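Long-range contact in hypothetical protein (Chlorobium tepidum, PDB 2HR2), which is of unknown function but has a TPR-like alpha-alpha superhelix fold, consistent with a role in binding other proteins: residues E7-Q21 with N33-P45. Numbering follows the deposited sequence. Where two conformers were deposited one is given.
Sequences EVVGAYLALSDAQRQ and NCRRAMEISHTMP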
ATOM      1  N   GLU A   7      21.688   9.103   2.369  1.00 59.40           N
ATOM      2  CA  GLU A   7      20.561   8.401   2.967  1.00 60.34           C
ATOM      3  C   GLU A   7      19.245   8.703   2.253  1.00 60.00           C
ATOM      4  O   GLU A   7      18.395   7.824   2.124  1.00 59.96           O
ATOM      5  CB  GLU A   7      20.483   8.782   4.451  1.00 60.42           C
ATOM      6  CG  GLU A   7      21.766   8.421   5.252  1.00 61.93           C
ATOM      7  CD  GLU A   7      22.038   9.357   6.434  1.00 63.42           C
ATOM      8  OE1 GLU A   7      21.107  10.048   6.895  1.00 69.14           O
ATOM      9  OE2 GLU A   7      23.200   9.416   6.901  1.00 69.53           O
ATOM     10  N   VAL A   8      19.071   9.941   1.797  1.00 60.19           N
ATOM     11  CA  VAL A   8      17.868  10.332   1.053  1.00 59.89           C
ATOM     12  C   VAL A   8      17.789   9.549  -0.250  1.00 59.76           C
ATOM     13  O   VAL A   8      16.751   8.971  -0.565  1.00 59.19           O
ATOM     14  CB  VAL A   8      17.859  11.840   0.722  1.00 59.86           C
ATOM     15  CG1 VAL A   8      16.734  12.185  -0.250  1.00 59.23           C
ATOM     16  CG2 VAL A   8      17.735  12.671   1.990  1.00 60.02           C
ATOM     17  N   VAL A   9      18.888   9.534  -0.997  1.00 59.58           N
ATOM     18  CA  VAL A   9      18.939   8.814  -2.268  1.00 59.17           C
ATOM     19  C   VAL A   9      18.867   7.305  -2.031  1.00 59.35           C
ATOM     20  O   VAL A   9      18.188   6.599  -2.769  1.00 59.72           O
ATOM     21  CB  VAL A   9      20.191   9.182  -3.090  1.00 58.39           C
ATOM     22  CG1 VAL A   9      20.291   8.327  -4.347  1.00 58.57           C
ATOM     23  CG2 VAL A   9      20.158  10.652  -3.466  1.00 57.64           C
ATOM     24  N   GLY A  10      19.548   6.816  -0.999  1.00 59.44           N
ATOM     25  CA  GLY A  10      19.520   5.394  -0.664  1.00 59.37           C
ATOM     26  C   GLY A  10      18.110   4.884  -0.419  1.00 59.31           C
ATOM     27  O   GLY A  10      17.734   3.819  -0.913  1.00 58.89           O
ATOM     28  N   ALA A  11      17.331   5.659   0.333  1.00 59.60           N
ATOM     29  CA  ALA A  11      15.948   5.311   0.653  1.00 59.69           C
ATOM     30  C   ALA A  11      15.059   5.371  -0.583  1.00 59.68           C
ATOM     31  O   ALA A  11      14.248   4.477  -0.800  1.00 59.69           O
ATOM     32  CB  ALA A  11      15.408   6.229   1.743  1.00 59.48           C
ATOM     33  N   TYR A  12      15.204   6.428  -1.379  1.00 60.24           N
ATOM     34  CA  TYR A  12      14.438   6.566  -2.625  1.00 60.53           C
ATOM     35  C   TYR A  12      14.699   5.417  -3.599  1.00 59.91           C
ATOM     36  O   TYR A  12      13.760   4.878  -4.171  1.00 59.37           O
ATOM     37  CB  TYR A  12      14.687   7.921  -3.311  1.00 61.78           C
ATOM     38  CG  TYR A  12      13.639   8.970  -3.001  1.00 63.62           C
ATOM     39  CD1 TYR A  12      13.543   9.550  -1.743  1.00 65.69           C
ATOM     40  CD2 TYR A  12      12.745   9.386  -3.983  1.00 68.60           C
ATOM     41  CE1 TYR A  12      12.577  10.514  -1.467  1.00 67.01           C
ATOM     42  CE2 TYR A  12      11.780  10.343  -3.719  1.00 70.71           C
ATOM     43  CZ  TYR A  12      11.699  10.905  -2.461  1.00 69.49           C
ATOM     44  OH  TYR A  12      10.737  11.857  -2.211  1.00 68.67           O
ATOM     45  N   LEU A  13      15.962   5.034  -3.774  1.00 60.00           N
ATOM     46  CA  LEU A  13      16.297   3.936  -4.683  1.00 59.94           C
ATOM     47  C   LEU A  13      15.801   2.588  -4.162  1.00 59.85           C
ATOM     48  O   LEU A  13      15.412   1.728  -4.951  1.00 59.59           O
ATOM     49  CB  LEU A  13      17.798   3.888  -4.964  1.00 59.45           C
ATOM     50  CG  LEU A  13      18.355   5.090  -5.732  1.00 59.39           C
ATOM     51  CD1 LEU A  13      19.872   5.008  -5.847  1.00 60.20           C
ATOM     52  CD2 LEU A  13      17.728   5.200  -7.107  1.00 59.18           C
ATOM     53  N   ALA A  14      15.817   2.402  -2.844  1.00 59.81           N
ATOM     54  CA  ALA A  14      15.313   1.174  -2.249  1.00 59.84           C
ATOM     55  C   ALA A  14      13.816   1.043  -2.527  1.00 60.22           C
ATOM     56  O   ALA A  14      13.348  -0.041  -2.880  1.00 59.96           O
ATOM     57  CB  ALA A  14      15.583   1.150  -0.752  1.00 59.56           C
ATOM     58  N   LEU A  15      13.076   2.146  -2.379  1.00 60.23           N
ATOM     59  CA  LEU A  15      11.635   2.141  -2.630  1.00 60.30           C
ATOM     60  C   LEU A  15      11.329   1.964  -4.117  1.00 60.08           C
ATOM     61  O   LEU A  15      10.389   1.249  -4.454  1.00 60.36           O
ATOM     62  CB  LEU A  15      10.958   3.403  -2.091  1.00 60.21           C
ATOM     63  CG  LEU A  15       9.422   3.426  -2.175  1.00 60.53           C
ATOM     64  CD1 LEU A  15       8.804   2.306  -1.355  1.00 60.71           C
ATOM     65  CD2 LEU A  15       8.882   4.764  -1.705  1.00 60.40           C
ATOM     66  N   SER A  16      12.090   2.609  -5.002  1.00 59.89           N
ATOM     67  CA  SER A  16      11.871   2.441  -6.437  0.50 60.12           C
ATOM     68  C   SER A  16      12.088   0.987  -6.840  1.00 60.58           C
ATOM     69  O   SER A  16      11.322   0.450  -7.627  1.00 61.25           O
ATOM     70  CB  SER A  16      12.778   3.357  -7.258  0.50 60.31           C
ATOM     71  OG  SER A  16      12.394   4.713  -7.115  0.50 60.03           O
ATOM     72  N   ASP A  17      13.134   0.358  -6.296  1.00 60.63           N
ATOM     73  CA  ASP A  17      13.412  -1.054  -6.571  1.00 61.48           C
ATOM     74  C   ASP A  17      12.227  -1.912  -6.128  1.00 60.99           C
ATOM     75  O   ASP A  17      11.782  -2.794  -6.868  1.00 60.98           O
ATOM     76  CB  ASP A  17      14.694  -1.536  -5.865  1.00 62.52           C
ATOM     77  CG  ASP A  17      15.978  -0.991  -6.503  1.00 66.49           C
ATOM     78  OD1 ASP A  17      15.883  -0.345  -7.563  1.00 70.59           O
ATOM     79  OD2 ASP A  17      17.082  -1.215  -5.944  1.00 69.23           O
ATOM     80  N   ALA A  18      11.716  -1.640  -4.931  1.00 60.70           N
ATOM     81  CA  ALA A  18      10.569  -2.371  -4.393  1.00 60.90           C
ATOM     82  C   ALA A  18       9.353  -2.245  -5.297  1.00 60.82           C
ATOM     83  O   ALA A  18       8.669  -3.227  -5.556  1.00 60.88           O
ATOM     84  CB  ALA A  18      10.229  -1.878  -3.002  1.00 61.24           C
ATOM     85  N   GLN A  19       9.097  -1.038  -5.786  1.00 60.82           N
ATOM     86  CA  GLN A  19       7.958  -0.789  -6.672  1.00 60.82           C
ATOM     87  C   GLN A  19       8.048  -1.561  -7.991  1.00 60.88           C
ATOM     88  O   GLN A  19       7.024  -2.056  -8.473  1.00 61.43           O
ATOM     89  CB  GLN A  19       7.773   0.706  -6.894  1.00 60.63           C
ATOM     90  CG  GLN A  19       7.278   1.414  -5.633  1.00 60.65           C
ATOM     91  CD  GLN A  19       7.421   2.919  -5.696  1.00 62.14           C
ATOM     92  OE1 GLN A  19       7.963   3.470  -6.656  1.00 67.53           O
ATOM     93  NE2 GLN A  19       6.951   3.596  -4.655  1.00 61.36           N
ATOM     94  N   ARG A  20       9.243  -1.670  -8.571  1.00 60.93           N
ATOM     95  CA  ARG A  20       9.421  -2.451  -9.798  0.50 60.89           C
ATOM     96  C   ARG A  20       9.231  -3.937  -9.499  1.00 60.93           C
ATOM     97  O   ARG A  20       8.669  -4.676 -10.310  1.00 60.75           O
ATOM     98  CB  ARG A  20      10.798  -2.219 -10.438  0.50 60.40           C
ATOM     99  CG  ARG A  20      11.044  -0.785 -10.877  0.50 60.60           C
ATOM    100  CD  ARG A  20      12.133  -0.685 -11.943  0.50 60.88           C
ATOM    101  NE  ARG A  20      13.379  -1.352 -11.564  0.50 59.07           N
ATOM    102  CZ  ARG A  20      14.300  -0.849 -10.744  0.50 56.22           C
ATOM    103  NH1 ARG A  20      14.138   0.335 -10.155  0.50 55.91           N
ATOM    104  NH2 ARG A  20      15.387  -1.557 -10.492  0.50 55.92           N
ATOM    105  N   GLN A  21       9.698  -4.361  -8.329  1.00 60.53           N
ATOM    106  CA  GLN A  21       9.574  -5.751  -7.905  1.00 60.29           C
ATOM    107  C   GLN A  21       8.110  -6.158  -7.666  1.00 60.01           C
ATOM    108  O   GLN A  21       7.738  -7.290  -7.947  1.00 59.53           O
ATOM    109  CB  GLN A  21      10.450  -5.997  -6.676  1.00 59.73           C
ATOM    110  CG  GLN A  21      11.927  -5.988  -7.031  1.00 60.39           C
ATOM    111  CD  GLN A  21      12.866  -5.894  -5.837  1.00 60.22           C
ATOM    112  OE1 GLN A  21      12.527  -5.348  -4.782  1.00 57.84           O
ATOM    113  NE2 GLN A  21      14.077  -6.410  -6.018  1.00 60.26           N
ATOM    114  N   ASN A  33      12.912  -4.749   0.461  1.00 60.27           N
ATOM    115  CA  ASN A  33      13.302  -3.393   0.049  1.00 60.73           C
ATOM    116  C   ASN A  33      12.461  -2.276   0.669  1.00 60.79           C
ATOM    117  O   ASN A  33      12.976  -1.182   0.890  1.00 61.25           O
ATOM    118  CB  ASN A  33      13.315  -3.249  -1.475  1.00 60.93           C
ATOM    119  CG  ASN A  33      14.574  -3.802  -2.106  1.00 60.38           C
ATOM    120  OD1 ASN A  33      15.647  -3.753  -1.520  1.00 62.04           O
ATOM    121  ND2 ASN A  33      14.451  -4.296  -3.325  1.00 62.66           N
ATOM    122  N   CYS A  34      11.179  -2.533   0.928  1.00 60.60           N
ATOM    123  CA  CYS A  34      10.331  -1.550   1.607  1.00 61.20           C
ATOM    124  C   CYS A  34      10.793  -1.336   3.038  1.00 60.94           C
ATOM    125  O   CYS A  34      10.868  -0.201   3.502  1.00 61.51           O
ATOM    126  CB  CYS A  34       8.875  -1.991   1.633  1.00 61.65           C
ATOM    127  SG  CYS A  34       8.083  -1.970   0.032  1.00 65.70           S
ATOM    128  N   ARG A  35      11.081  -2.428   3.740  1.00 60.54           N
ATOM    129  CA  ARG A  35      11.574  -2.340   5.106  1.00 60.73           C
ATOM    130  C   ARG A  35      12.941  -1.660   5.109  1.00 60.63           C
ATOM    131  O   ARG A  35      13.224  -0.829   5.975  1.00 61.31           O
ATOM    132  CB  ARG A  35      11.700  -3.719   5.746  1.00 60.13           C
ATOM    133  CG  ARG A  35      10.422  -4.541   5.845  1.00 61.60           C
ATOM    134  CD  ARG A  35      10.732  -5.843   6.574  1.00 62.47           C
ATOM    135  NE  ARG A  35       9.882  -6.973   6.192  1.00 66.47           N
ATOM    136  CZ  ARG A  35       8.670  -7.245   6.675  1.00 66.91           C
ATOM    137  NH1 ARG A  35       8.077  -6.447   7.557  1.00 68.51           N
ATOM    138  NH2 ARG A  35       8.030  -8.327   6.247  1.00 64.34           N
ATOM    139  N   ARG A  36      13.781  -2.008   4.135  1.00 60.57           N
ATOM    140  CA  ARG A  36      15.115  -1.420   4.031  1.00 60.77           C
ATOM    141  C   ARG A  36      15.034   0.085   3.770  1.00 60.53           C
ATOM    142  O   ARG A  36      15.815   0.852   4.326  1.00 60.01           O
ATOM    143  CB  ARG A  36      15.938  -2.112   2.942  1.00 60.52           C
ATOM    144  CG  ARG A  36      17.398  -1.663   2.916  1.00 61.38           C
ATOM    145  CD  ARG A  36      18.280  -2.570   2.060  1.00 62.14           C
ATOM    146  NE  ARG A  36      17.971  -2.501   0.633  1.00 64.07           N
ATOM    147  CZ  ARG A  36      18.364  -1.531  -0.192  1.00 64.40           C
ATOM    148  NH1 ARG A  36      19.073  -0.498   0.245  1.00 66.65           N
ATOM    149  NH2 ARG A  36      18.026  -1.577  -1.474  1.00 66.06           N
ATOM    150  N   ALA A  37      14.083   0.497   2.938  1.00 60.59           N
ATOM    151  CA  ALA A  37      13.890   1.912   2.627  1.00 60.72           C
ATOM    152  C   ALA A  37      13.551   2.721   3.879  1.00 61.04           C
ATOM    153  O   ALA A  37      14.055   3.830   4.054  1.00 61.03           O
ATOM    154  CB  ALA A  37      12.809   2.090   1.576  1.00 60.95           C
HETATM  155  N   MSE A  38      12.698   2.171   4.743  1.00 61.74           N
HETATM  156  CA  MSE A  38      12.345   2.839   5.997  1.00 63.90           C
HETATM  157  C   MSE A  38      13.501   2.852   6.982  1.00 61.65           C
HETATM  158  O   MSE A  38      13.731   3.858   7.652  1.00 61.49           O
HETATM  159  CB  MSE A  38      11.135   2.181   6.652  1.00 63.80           C
HETATM  160  CG  MSE A  38       9.839   2.491   5.933  1.00 68.66           C
HETATM  161 SE   MSE A  38       8.240   1.663   6.745  1.00 78.97          SE
HETATM  162  CE  MSE A  38       8.524  -0.278   6.171  1.00 68.97           C
ATOM    163  N   GLU A  39      14.217   1.734   7.075  1.00 61.20           N
ATOM    164  CA  GLU A  39      15.372   1.637   7.957  1.00 61.22           C
ATOM    165  C   GLU A  39      16.374   2.744   7.633  1.00 60.76           C
ATOM    166  O   GLU A  39      16.907   3.386   8.540  1.00 61.22           O
ATOM    167  CB  GLU A  39      16.014   0.257   7.815  1.00 61.43           C
ATOM    168  CG  GLU A  39      17.140  -0.042   8.804  1.00 64.04           C
ATOM    169  CD  GLU A  39      17.576  -1.508   8.775  1.00 64.22           C
ATOM    170  OE1 GLU A  39      17.016  -2.294   7.973  1.00 71.01           O
ATOM    171  OE2 GLU A  39      18.477  -1.876   9.566  1.00 67.26           O
ATOM    172  N   ILE A  40      16.603   2.977   6.342  1.00 60.26           N
ATOM    173  CA  ILE A  40      17.514   4.022   5.883  1.00 59.96           C
ATOM    174  C   ILE A  40      16.959   5.414   6.170  1.00 60.41           C
ATOM    175  O   ILE A  40      17.687   6.288   6.632  1.00 60.34           O
ATOM    176  CB  ILE A  40      17.805   3.896   4.363  1.00 59.46           C
ATOM    177  CG1 ILE A  40      18.591   2.616   4.074  1.00 58.80           C
ATOM    178  CG2 ILE A  40      18.611   5.099   3.862  1.00 58.43           C
ATOM    179  CD1 ILE A  40      18.694   2.263   2.605  1.00 59.51           C
ATOM    180  N   SER A  41      15.676   5.619   5.890  1.00 60.80           N
ATOM    181  CA  SER A  41      15.053   6.926   6.106  1.00 60.87           C
ATOM    182  C   SER A  41      15.104   7.359   7.570  1.00 60.85           C
ATOM    183  O   SER A  41      15.227   8.549   7.858  1.00 60.98           O
ATOM    184  CB  SER A  41      13.601   6.955   5.626  1.00 60.71           C
ATOM    185  OG  SER A  41      12.752   6.251   6.514  1.00 62.10           O
ATOM    186  N   HIS A  42      15.023   6.398   8.488  1.00 60.81           N
ATOM    187  CA  HIS A  42      15.073   6.708   9.920  1.00 61.23           C
ATOM    188  C   HIS A  42      16.485   6.853  10.508  1.00 60.56           C
ATOM    189  O   HIS A  42      16.620   7.041  11.712  1.00 60.87           O
ATOM    190  CB  HIS A  42      14.231   5.709  10.719  1.00 61.81           C
ATOM    191  CG  HIS A  42      12.770   5.793  10.409  1.00 64.50           C
ATOM    192  ND1 HIS A  42      12.075   4.772   9.797  1.00 68.99           N
ATOM    193  CD2 HIS A  42      11.884   6.803  10.577  1.00 67.65           C
ATOM    194  CE1 HIS A  42      10.816   5.137   9.630  1.00 68.95           C
ATOM    195  NE2 HIS A  42      10.675   6.366  10.091  1.00 70.03           N
ATOM    196  N   THR A  43      17.524   6.772   9.674  1.00 60.47           N
ATOM    197  CA  THR A  43      18.902   6.991  10.131  1.00 60.31           C
ATOM    198  C   THR A  43      19.335   8.435   9.884  1.00 60.62           C
ATOM    199  O   THR A  43      20.468   8.806  10.198  1.00 60.66           O
ATOM    200  CB  THR A  43      19.936   6.082   9.407  1.00 60.14           C
ATOM    201  OG1 THR A  43      20.055   6.472   8.031  1.00 59.91           O
ATOM    202  CG2 THR A  43      19.555   4.612   9.504  1.00 59.58           C
HETATM  203  N   MSE A  44      18.446   9.244   9.308  1.00 61.04           N
HETATM  204  CA  MSE A  44      18.745  10.643   9.036  1.00 61.55           C
HETATM  205  C   MSE A  44      18.657  11.460  10.309  1.00 60.94           C
HETATM  206  O   MSE A  44      17.893  11.109  11.210  1.00 60.91           O
HETATM  207  CB  MSE A  44      17.726  11.228   8.051  1.00 61.38           C
HETATM  208  CG  MSE A  44      17.967  10.918   6.597  1.00 63.24           C
HETATM  209 SE   MSE A  44      16.535  11.655   5.476  0.75 64.81          SE
HETATM  210  CE  MSE A  44      15.659  10.105   4.930  1.00 63.28           C
ATOM    211  N   PRO A  45      19.422  12.563  10.385  1.00 60.87           N
ATOM    212  CA  PRO A  45      19.278  13.423  11.556  1.00 60.96           C
ATOM    213  C   PRO A  45      17.921  14.129  11.464  1.00 61.13           C
ATOM    214  O   PRO A  45      17.408  14.305  10.354  1.00 61.19           O
ATOM    215  CB  PRO A  45      20.433  14.419  11.409  1.00 60.98           C
ATOM    216  CG  PRO A  45      20.731  14.450   9.945  1.00 60.88           C
ATOM    217  CD  PRO A  45      20.418  13.081   9.425  1.00 60.92           C
TER
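Asn33 sets its CG beside the backbone N (chi1 -80°) and Gln21 does likewise with an extended chain beyond, bringing the two amides together nearly coplanar, 9° apart. Asn33 ND2 donates to Gln21 OE1 at 2.6 Å with a bent N-H...O angle of 142°. This bond ties two helices together near their connection: helices 4-24 and 27-41 run antiparallel as a helical hairpin within the TPR-like alpha-alpha superhelix. Asn33 is a knob among Ala14, Asp17, Ala18 and Gln21, while its OD1 accepts from Arg36 NH2, which lies above the carbonyl plane. That bond steadies the guanidinium, one face of which rests on Ala14 CB. A leucine in place of Asn33 would probably leave Gln21 OE1 without this donor and the Arg36 guanidinium freer to swing.

Small residues let the backbones close in midway: Ala14 CB meets Ala37 CB at 3.7 Å, and the CA atoms of Ala11 and Ala37 are 4.4 Å apart. Phe55 of helix 52-69 also packs against Ala11. Farther along, Ile40 CG2 lies against the Glu7 backbone and Ala11 CB. At the end of the type I turn from Ser41 to Met44, the selenium of selenomethionine Met44 touches Val8 CG2 at 3.8 Å.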